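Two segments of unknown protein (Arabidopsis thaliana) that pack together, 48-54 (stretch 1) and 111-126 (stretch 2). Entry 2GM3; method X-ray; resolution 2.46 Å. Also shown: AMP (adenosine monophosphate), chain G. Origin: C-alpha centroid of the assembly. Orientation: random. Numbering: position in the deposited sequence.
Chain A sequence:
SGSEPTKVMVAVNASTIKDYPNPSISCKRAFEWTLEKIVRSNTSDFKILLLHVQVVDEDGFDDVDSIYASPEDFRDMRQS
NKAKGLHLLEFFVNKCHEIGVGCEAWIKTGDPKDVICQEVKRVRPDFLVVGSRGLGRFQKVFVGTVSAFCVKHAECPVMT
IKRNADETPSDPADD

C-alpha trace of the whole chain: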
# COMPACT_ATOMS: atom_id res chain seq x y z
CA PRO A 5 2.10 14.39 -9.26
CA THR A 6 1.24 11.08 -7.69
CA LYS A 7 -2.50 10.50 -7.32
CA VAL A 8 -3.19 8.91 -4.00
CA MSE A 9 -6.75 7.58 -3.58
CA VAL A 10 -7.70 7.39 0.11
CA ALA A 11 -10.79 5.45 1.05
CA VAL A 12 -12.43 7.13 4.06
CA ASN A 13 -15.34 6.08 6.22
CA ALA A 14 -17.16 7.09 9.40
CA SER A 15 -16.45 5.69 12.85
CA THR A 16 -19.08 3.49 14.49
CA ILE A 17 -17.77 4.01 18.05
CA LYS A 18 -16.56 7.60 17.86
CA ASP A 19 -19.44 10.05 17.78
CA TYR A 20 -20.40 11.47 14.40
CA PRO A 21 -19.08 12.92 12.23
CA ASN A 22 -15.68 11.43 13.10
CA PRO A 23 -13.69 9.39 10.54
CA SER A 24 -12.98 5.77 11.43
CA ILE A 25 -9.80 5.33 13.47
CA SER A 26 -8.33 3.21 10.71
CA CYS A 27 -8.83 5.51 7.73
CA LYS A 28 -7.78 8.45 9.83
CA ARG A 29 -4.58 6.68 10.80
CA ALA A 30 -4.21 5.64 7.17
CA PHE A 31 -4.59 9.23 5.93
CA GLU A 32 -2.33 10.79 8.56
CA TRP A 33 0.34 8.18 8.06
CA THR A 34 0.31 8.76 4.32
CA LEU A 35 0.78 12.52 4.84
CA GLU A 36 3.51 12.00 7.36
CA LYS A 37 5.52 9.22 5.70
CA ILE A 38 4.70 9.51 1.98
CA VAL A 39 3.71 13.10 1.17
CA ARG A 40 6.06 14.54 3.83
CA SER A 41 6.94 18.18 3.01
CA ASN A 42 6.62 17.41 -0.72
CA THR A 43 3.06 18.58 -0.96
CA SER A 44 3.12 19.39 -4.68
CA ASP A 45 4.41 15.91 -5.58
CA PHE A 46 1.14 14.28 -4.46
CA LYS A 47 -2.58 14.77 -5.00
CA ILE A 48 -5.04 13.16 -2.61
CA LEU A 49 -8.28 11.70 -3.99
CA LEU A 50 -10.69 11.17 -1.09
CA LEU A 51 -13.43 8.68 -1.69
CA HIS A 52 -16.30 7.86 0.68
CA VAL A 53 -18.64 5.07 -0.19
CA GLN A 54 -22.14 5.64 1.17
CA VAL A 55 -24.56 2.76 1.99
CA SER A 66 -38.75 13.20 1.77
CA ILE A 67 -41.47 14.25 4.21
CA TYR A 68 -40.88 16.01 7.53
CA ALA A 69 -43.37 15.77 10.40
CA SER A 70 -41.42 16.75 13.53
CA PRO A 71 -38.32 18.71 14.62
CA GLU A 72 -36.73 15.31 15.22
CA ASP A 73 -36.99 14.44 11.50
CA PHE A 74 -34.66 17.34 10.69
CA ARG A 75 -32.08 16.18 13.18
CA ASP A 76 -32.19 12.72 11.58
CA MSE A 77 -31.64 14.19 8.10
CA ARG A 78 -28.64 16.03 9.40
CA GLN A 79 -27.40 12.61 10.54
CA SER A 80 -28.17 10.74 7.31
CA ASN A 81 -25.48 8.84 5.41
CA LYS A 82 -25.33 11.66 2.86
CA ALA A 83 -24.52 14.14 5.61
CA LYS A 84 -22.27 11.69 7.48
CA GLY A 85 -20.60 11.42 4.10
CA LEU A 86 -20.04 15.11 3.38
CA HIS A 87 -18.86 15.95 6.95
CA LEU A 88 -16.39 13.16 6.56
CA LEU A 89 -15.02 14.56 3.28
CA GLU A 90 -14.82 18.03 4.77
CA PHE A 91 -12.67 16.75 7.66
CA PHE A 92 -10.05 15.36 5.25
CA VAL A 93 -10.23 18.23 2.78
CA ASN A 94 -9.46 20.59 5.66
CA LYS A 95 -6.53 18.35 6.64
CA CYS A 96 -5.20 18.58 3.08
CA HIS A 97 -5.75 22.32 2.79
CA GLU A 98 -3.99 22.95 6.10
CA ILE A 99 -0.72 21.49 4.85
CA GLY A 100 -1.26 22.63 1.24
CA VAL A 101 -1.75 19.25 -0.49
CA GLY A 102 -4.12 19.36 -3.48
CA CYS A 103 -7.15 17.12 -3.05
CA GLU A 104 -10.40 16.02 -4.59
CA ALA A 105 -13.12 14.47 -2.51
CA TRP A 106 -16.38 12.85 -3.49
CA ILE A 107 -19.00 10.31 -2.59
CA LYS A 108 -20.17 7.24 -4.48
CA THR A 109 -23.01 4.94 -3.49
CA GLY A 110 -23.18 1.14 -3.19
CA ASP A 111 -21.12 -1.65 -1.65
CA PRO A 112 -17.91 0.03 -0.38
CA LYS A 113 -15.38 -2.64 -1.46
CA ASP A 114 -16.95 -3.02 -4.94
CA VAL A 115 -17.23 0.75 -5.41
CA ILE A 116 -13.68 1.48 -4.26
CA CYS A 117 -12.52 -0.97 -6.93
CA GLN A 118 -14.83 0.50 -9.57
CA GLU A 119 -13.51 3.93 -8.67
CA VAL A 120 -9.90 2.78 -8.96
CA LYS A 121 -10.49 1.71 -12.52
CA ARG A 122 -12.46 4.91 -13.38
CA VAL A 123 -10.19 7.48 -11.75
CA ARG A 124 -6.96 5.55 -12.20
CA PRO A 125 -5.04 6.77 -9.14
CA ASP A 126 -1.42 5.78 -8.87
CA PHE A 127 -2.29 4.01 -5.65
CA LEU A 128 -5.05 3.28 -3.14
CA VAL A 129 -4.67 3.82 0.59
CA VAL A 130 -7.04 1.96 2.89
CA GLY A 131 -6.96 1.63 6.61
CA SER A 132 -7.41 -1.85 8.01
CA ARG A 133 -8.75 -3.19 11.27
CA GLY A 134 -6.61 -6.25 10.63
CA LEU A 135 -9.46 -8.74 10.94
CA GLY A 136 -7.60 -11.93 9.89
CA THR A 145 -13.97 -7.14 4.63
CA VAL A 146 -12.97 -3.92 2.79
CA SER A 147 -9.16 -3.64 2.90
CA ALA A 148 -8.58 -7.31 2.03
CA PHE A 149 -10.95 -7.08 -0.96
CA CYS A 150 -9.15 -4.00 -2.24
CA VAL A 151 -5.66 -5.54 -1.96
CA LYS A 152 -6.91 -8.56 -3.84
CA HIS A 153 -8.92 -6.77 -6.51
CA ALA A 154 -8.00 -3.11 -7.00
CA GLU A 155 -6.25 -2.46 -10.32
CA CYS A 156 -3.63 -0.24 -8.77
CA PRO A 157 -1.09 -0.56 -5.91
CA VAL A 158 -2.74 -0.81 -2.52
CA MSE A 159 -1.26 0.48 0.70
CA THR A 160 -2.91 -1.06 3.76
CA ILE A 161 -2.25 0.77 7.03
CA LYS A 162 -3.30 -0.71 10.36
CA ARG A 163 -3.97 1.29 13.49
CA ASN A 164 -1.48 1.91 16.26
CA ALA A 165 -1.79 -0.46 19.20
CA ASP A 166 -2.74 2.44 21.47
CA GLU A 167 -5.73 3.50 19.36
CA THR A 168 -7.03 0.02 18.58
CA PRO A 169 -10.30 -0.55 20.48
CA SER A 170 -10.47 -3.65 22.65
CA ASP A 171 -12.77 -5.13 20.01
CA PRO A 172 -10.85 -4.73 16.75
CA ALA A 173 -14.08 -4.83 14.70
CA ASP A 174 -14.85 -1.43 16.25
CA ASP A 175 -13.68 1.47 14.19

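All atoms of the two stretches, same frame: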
# COMPACT_ATOMS: atom_id res chain seq x y z
N ILE A 48 -4.26 14.11 -3.36
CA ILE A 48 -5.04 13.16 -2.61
C ILE A 48 -6.46 13.11 -3.18
O ILE A 48 -7.11 14.15 -3.37
CB ILE A 48 -5.07 13.55 -1.16
CG1 ILE A 48 -3.64 13.73 -0.65
CG2 ILE A 48 -5.86 12.53 -0.34
CD1 ILE A 48 -2.66 12.52 -0.77
N LEU A 49 -6.92 11.90 -3.48
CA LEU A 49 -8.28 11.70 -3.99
C LEU A 49 -9.07 10.98 -2.88
O LEU A 49 -8.80 9.84 -2.58
CB LEU A 49 -8.26 10.91 -5.31
CG LEU A 49 -7.37 11.48 -6.39
CD1 LEU A 49 -7.20 10.50 -7.49
CD2 LEU A 49 -7.94 12.77 -6.95
N LEU A 50 -9.98 11.70 -2.23
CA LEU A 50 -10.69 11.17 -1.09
C LEU A 50 -12.01 10.61 -1.51
O LEU A 50 -12.85 11.33 -2.03
CB LEU A 50 -10.91 12.27 -0.07
CG LEU A 50 -9.69 12.89 0.59
CD1 LEU A 50 -10.04 14.26 1.04
CD2 LEU A 50 -9.23 11.98 1.81
N LEU A 51 -12.19 9.30 -1.33
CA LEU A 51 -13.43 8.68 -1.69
C LEU A 51 -14.15 8.10 -0.45
O LEU A 51 -13.56 7.33 0.32
CB LEU A 51 -13.20 7.62 -2.73
CG LEU A 51 -14.35 6.63 -2.94
CD1 LEU A 51 -15.52 7.23 -3.70
CD2 LEU A 51 -13.81 5.41 -3.67
N HIS A 52 -15.42 8.48 -0.31
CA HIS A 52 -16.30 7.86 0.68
C HIS A 52 -17.36 7.08 -0.03
O HIS A 52 -18.04 7.59 -0.92
CB HIS A 52 -16.98 8.90 1.56
CG HIS A 52 -17.97 8.31 2.50
ND1 HIS A 52 -17.60 7.49 3.55
CD2 HIS A 52 -19.32 8.39 2.55
CE1 HIS A 52 -18.68 7.11 4.22
NE2 HIS A 52 -19.73 7.66 3.64
N VAL A 53 -17.53 5.83 0.36
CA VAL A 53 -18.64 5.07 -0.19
C VAL A 53 -19.80 5.07 0.79
O VAL A 53 -19.66 4.68 1.93
CB VAL A 53 -18.23 3.67 -0.64
CG1 VAL A 53 -19.36 2.97 -1.40
CG2 VAL A 53 -17.06 3.80 -1.56
N GLN A 54 -20.94 5.54 0.33
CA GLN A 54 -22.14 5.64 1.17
C GLN A 54 -23.10 4.45 0.92
O GLN A 54 -23.32 4.04 -0.23
CB GLN A 54 -22.81 6.97 0.84
CG GLN A 54 -23.91 7.41 1.73
CD GLN A 54 -24.95 8.24 0.96
OE1 GLN A 54 -24.60 9.11 0.14
NE2 GLN A 54 -26.22 7.97 1.22
N ASP A 111 -21.97 -0.86 -2.54
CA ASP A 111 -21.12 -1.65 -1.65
C ASP A 111 -19.69 -1.08 -1.64
O ASP A 111 -19.03 -1.00 -2.70
CB ASP A 111 -21.14 -3.15 -2.00
CG ASP A 111 -20.11 -3.94 -1.20
OD1 ASP A 111 -19.73 -3.51 -0.07
OD2 ASP A 111 -19.63 -4.98 -1.69
N PRO A 112 -19.21 -0.64 -0.46
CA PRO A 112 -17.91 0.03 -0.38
C PRO A 112 -16.73 -0.67 -1.09
O PRO A 112 -16.03 -0.02 -1.85
CB PRO A 112 -17.67 0.19 1.13
CG PRO A 112 -19.03 0.26 1.70
CD PRO A 112 -19.87 -0.69 0.85
N LYS A 113 -16.53 -1.96 -0.86
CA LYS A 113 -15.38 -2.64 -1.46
C LYS A 113 -15.48 -2.71 -3.00
O LYS A 113 -14.49 -2.50 -3.70
CB LYS A 113 -15.20 -4.03 -0.88
CG LYS A 113 -16.47 -4.78 -0.77
CD LYS A 113 -16.22 -6.23 -0.69
CE LYS A 113 -17.41 -7.01 -1.18
NZ LYS A 113 -18.26 -7.25 -0.02
N ASP A 114 -16.68 -3.00 -3.51
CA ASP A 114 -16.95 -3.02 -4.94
C ASP A 114 -16.72 -1.63 -5.55
O ASP A 114 -16.07 -1.50 -6.60
CB ASP A 114 -18.41 -3.48 -5.22
CG ASP A 114 -18.60 -5.01 -5.15
OD1 ASP A 114 -17.59 -5.76 -5.25
OD2 ASP A 114 -19.77 -5.47 -5.03
N VAL A 115 -17.27 -0.61 -4.89
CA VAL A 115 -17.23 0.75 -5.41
C VAL A 115 -15.82 1.31 -5.41
O VAL A 115 -15.40 1.93 -6.39
CB VAL A 115 -18.19 1.71 -4.63
CG1 VAL A 115 -17.90 3.13 -4.98
CG2 VAL A 115 -19.62 1.39 -4.97
N ILE A 116 -15.09 1.07 -4.32
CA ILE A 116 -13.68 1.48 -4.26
C ILE A 116 -12.93 0.94 -5.47
O ILE A 116 -12.22 1.69 -6.13
CB ILE A 116 -12.96 0.97 -2.99
CG1 ILE A 116 -13.57 1.61 -1.75
CG2 ILE A 116 -11.43 1.23 -3.08
CD1 ILE A 116 -13.01 1.04 -0.47
N CYS A 117 -13.13 -0.35 -5.77
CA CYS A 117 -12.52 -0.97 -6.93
C CYS A 117 -13.01 -0.41 -8.25
O CYS A 117 -12.23 -0.26 -9.19
CB CYS A 117 -12.67 -2.50 -6.89
SG CYS A 117 -11.63 -3.23 -5.62
N GLN A 118 -14.30 -0.11 -8.34
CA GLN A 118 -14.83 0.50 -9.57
C GLN A 118 -14.21 1.88 -9.74
O GLN A 118 -13.84 2.29 -10.84
CB GLN A 118 -16.34 0.63 -9.54
CG GLN A 118 -17.12 -0.68 -9.64
CD GLN A 118 -18.62 -0.42 -9.48
OE1 GLN A 118 -19.08 0.02 -8.41
NE2 GLN A 118 -19.39 -0.65 -10.54
N GLU A 119 -14.04 2.58 -8.63
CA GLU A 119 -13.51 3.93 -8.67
C GLU A 119 -12.03 3.95 -9.04
O GLU A 119 -11.59 4.80 -9.84
CB GLU A 119 -13.81 4.67 -7.38
CG GLU A 119 -15.30 5.01 -7.24
CD GLU A 119 -15.71 6.19 -8.11
OE1 GLU A 119 -16.34 5.98 -9.19
OE2 GLU A 119 -15.35 7.34 -7.76
N VAL A 120 -11.29 2.96 -8.54
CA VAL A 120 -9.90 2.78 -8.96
C VAL A 120 -9.78 2.66 -10.45
O VAL A 120 -8.95 3.35 -11.05
CB VAL A 120 -9.22 1.58 -8.24
CG1 VAL A 120 -7.91 1.22 -8.94
CG2 VAL A 120 -9.02 1.92 -6.75
N LYS A 121 -10.59 1.82 -11.08
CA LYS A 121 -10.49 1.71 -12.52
C LYS A 121 -11.06 2.88 -13.34
O LYS A 121 -10.71 3.03 -14.50
CB LYS A 121 -10.89 0.33 -13.07
CG LYS A 121 -12.13 -0.35 -12.50
CD LYS A 121 -11.86 -1.87 -12.38
CE LYS A 121 -13.08 -2.71 -12.73
NZ LYS A 121 -13.37 -2.60 -14.20
N ARG A 122 -11.86 3.74 -12.71
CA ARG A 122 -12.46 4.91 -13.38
C ARG A 122 -11.48 6.08 -13.28
O ARG A 122 -11.19 6.74 -14.26
CB ARG A 122 -13.79 5.27 -12.69
CG ARG A 122 -14.75 6.23 -13.42
CD ARG A 122 -15.69 6.95 -12.43
NE ARG A 122 -15.15 8.27 -12.19
CZ ARG A 122 -15.12 8.93 -11.05
NH1 ARG A 122 -15.65 8.46 -9.94
NH2 ARG A 122 -14.55 10.11 -11.03
N VAL A 123 -10.97 6.30 -12.07
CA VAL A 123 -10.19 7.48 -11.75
C VAL A 123 -8.73 7.24 -12.07
O VAL A 123 -7.99 8.15 -12.41
CB VAL A 123 -10.36 7.82 -10.26
CG1 VAL A 123 -9.34 8.86 -9.79
CG2 VAL A 123 -11.77 8.30 -10.00
N ARG A 124 -8.33 5.97 -11.97
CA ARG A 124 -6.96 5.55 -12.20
C ARG A 124 -5.94 6.30 -11.37
O ARG A 124 -5.08 6.95 -11.91
CB ARG A 124 -6.64 5.52 -13.71
CG ARG A 124 -6.83 4.11 -14.26
CD ARG A 124 -7.12 4.04 -15.72
NE ARG A 124 -7.72 5.30 -16.18
CZ ARG A 124 -7.84 5.66 -17.45
NH1 ARG A 124 -7.44 4.86 -18.44
NH2 ARG A 124 -8.36 6.82 -17.73
N PRO A 125 -6.03 6.17 -10.04
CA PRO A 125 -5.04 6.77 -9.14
C PRO A 125 -3.76 5.94 -9.20
O PRO A 125 -3.78 4.79 -9.65
CB PRO A 125 -5.70 6.67 -7.77
CG PRO A 125 -6.58 5.45 -7.89
CD PRO A 125 -7.05 5.39 -9.31
N ASP A 126 -2.64 6.52 -8.79
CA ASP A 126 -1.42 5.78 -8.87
C ASP A 126 -1.45 4.69 -7.81
O ASP A 126 -0.99 3.58 -8.06
CB ASP A 126 -0.25 6.71 -8.71
CG ASP A 126 -0.13 7.69 -9.86
OD1 ASP A 126 0.10 7.27 -11.01
OD2 ASP A 126 -0.28 8.90 -9.61
P AMP G . -11.35 -3.16 6.89
O1P AMP G . -12.75 -3.21 6.65
O2P AMP G . -10.96 -3.01 8.31
O3P AMP G . -10.52 -4.14 6.21
O5' AMP G . -10.80 -1.80 6.26
C5' AMP G . -11.22 -0.56 6.77
C4' AMP G . -10.90 0.45 5.70
O4' AMP G . -11.73 0.26 4.51
C3' AMP G . -11.16 1.86 6.14
O3' AMP G . -10.00 2.32 6.89
C2' AMP G . -11.26 2.57 4.80
O2' AMP G . -9.94 2.87 4.34
C1' AMP G . -11.92 1.53 3.90
N9 AMP G . -13.38 1.70 3.98
C8 AMP G . -14.26 1.03 4.76
N7 AMP G . -15.50 1.49 4.53
C5 AMP G . -15.42 2.43 3.58
C6 AMP G . -16.34 3.25 2.91
N6 AMP G . -17.63 3.22 3.15
N1 AMP G . -15.88 4.10 2.00
C2 AMP G . -14.60 4.21 1.70
N3 AMP G . -13.69 3.45 2.30
C4 AMP G . -14.07 2.56 3.23

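Stretch 2 is mostly a helix, residues 112 to 123, that runs at 142° to the strand formed by stretch 1, closer to antiparallel than to perpendicular. The two axes approach to 8.4 Å, and no hydrogen bond crosses between them; the contact rests on apolar packing. In the strand, side chains alternate, so Leu49, Leu51 and Val53 point toward the helix, while Ile48 and Leu50 lie out of its reach.

The walk begins at Asp111, the N-cap residue. Its carbonyl O accepts a hydrogen bond from Val115 N at 2.8 Å, the first of the helical series, and its carboxylate OD2 forms a salt bridge with Lys113 NZ at 3.1 Å. Both side chains point away from the strand, which leaves these charges clear of the apolar contact.

Pro112 opens the helix, a position that suits proline because the first turn does not require its nitrogen to donate a hydrogen bond. Here the two backbones come close, with Val53 CA and Pro112 CA 5.1 Å apart. Val53 CG1 lies 3.4 Å from Pro112 CA, and the two side chains meet with Val53 CB 3.9 Å from Pro112 CB. A compact, branched valine fits this narrow gap. Pro112 CG also lies 3.6 Å from N6 of the bound AMP. The adenine is held by the strand's backbone: Val53 N donates to AMP N1 at 2.9 Å, and AMP N6 donates to Val53 O at 2.8 Å. Val53 thus hydrogen-bonds to the nucleotide through its backbone, while its side chain packs on the helix and also lies against the adenine, with Val53 CB 3.6 Å from AMP N1.

Val115, one turn on, points toward the strand and brings its CG1 to 3.6 Å from Val53 CG2. Ile116 points sideways, yet both its backbone and its side chain make contacts: Leu51 CD2 lies 4.0 Å from Ile116 CA and 4.3 Å from Ile116 CG1. Ile116 CG1 also lies 4.1 Å from Val53 CG2, and Ile116 CD1 reaches to 3.7 Å from AMP N3, so one apolar residue packs against both strand and ligand.

Cys117 points away and Gln118 is out of reach, as the helical repeat dictates. Four residues after Val115, Glu119 faces the strand again. Its aliphatic part makes the contact, CB lying 3.8 Å from Leu51 CD2, while the carboxylate turns to Arg122: NH1 of Arg122 is 2.5 Å from Glu119 OE2 in a salt bridge and gives a weak hydrogen bond to Glu119 OE1 at 2.7 Å. A glutamate can therefore be buried here, with its methylene carbons against leucine and its charge paired.

Val123 ends the helix and restores the apolar face, its CG1 3.5 Å from Leu49 CD1. Arg124 then leaves helical geometry with a positive phi, and its side chain points away from the strand. The chain then bends toward the strand at Pro125, whose CB lies 4.1 Å from the same Leu49 CD1. Leu49 is thus shared by the last helical residue and the loop beyond it, whereas Asp126 has no contact with the strand.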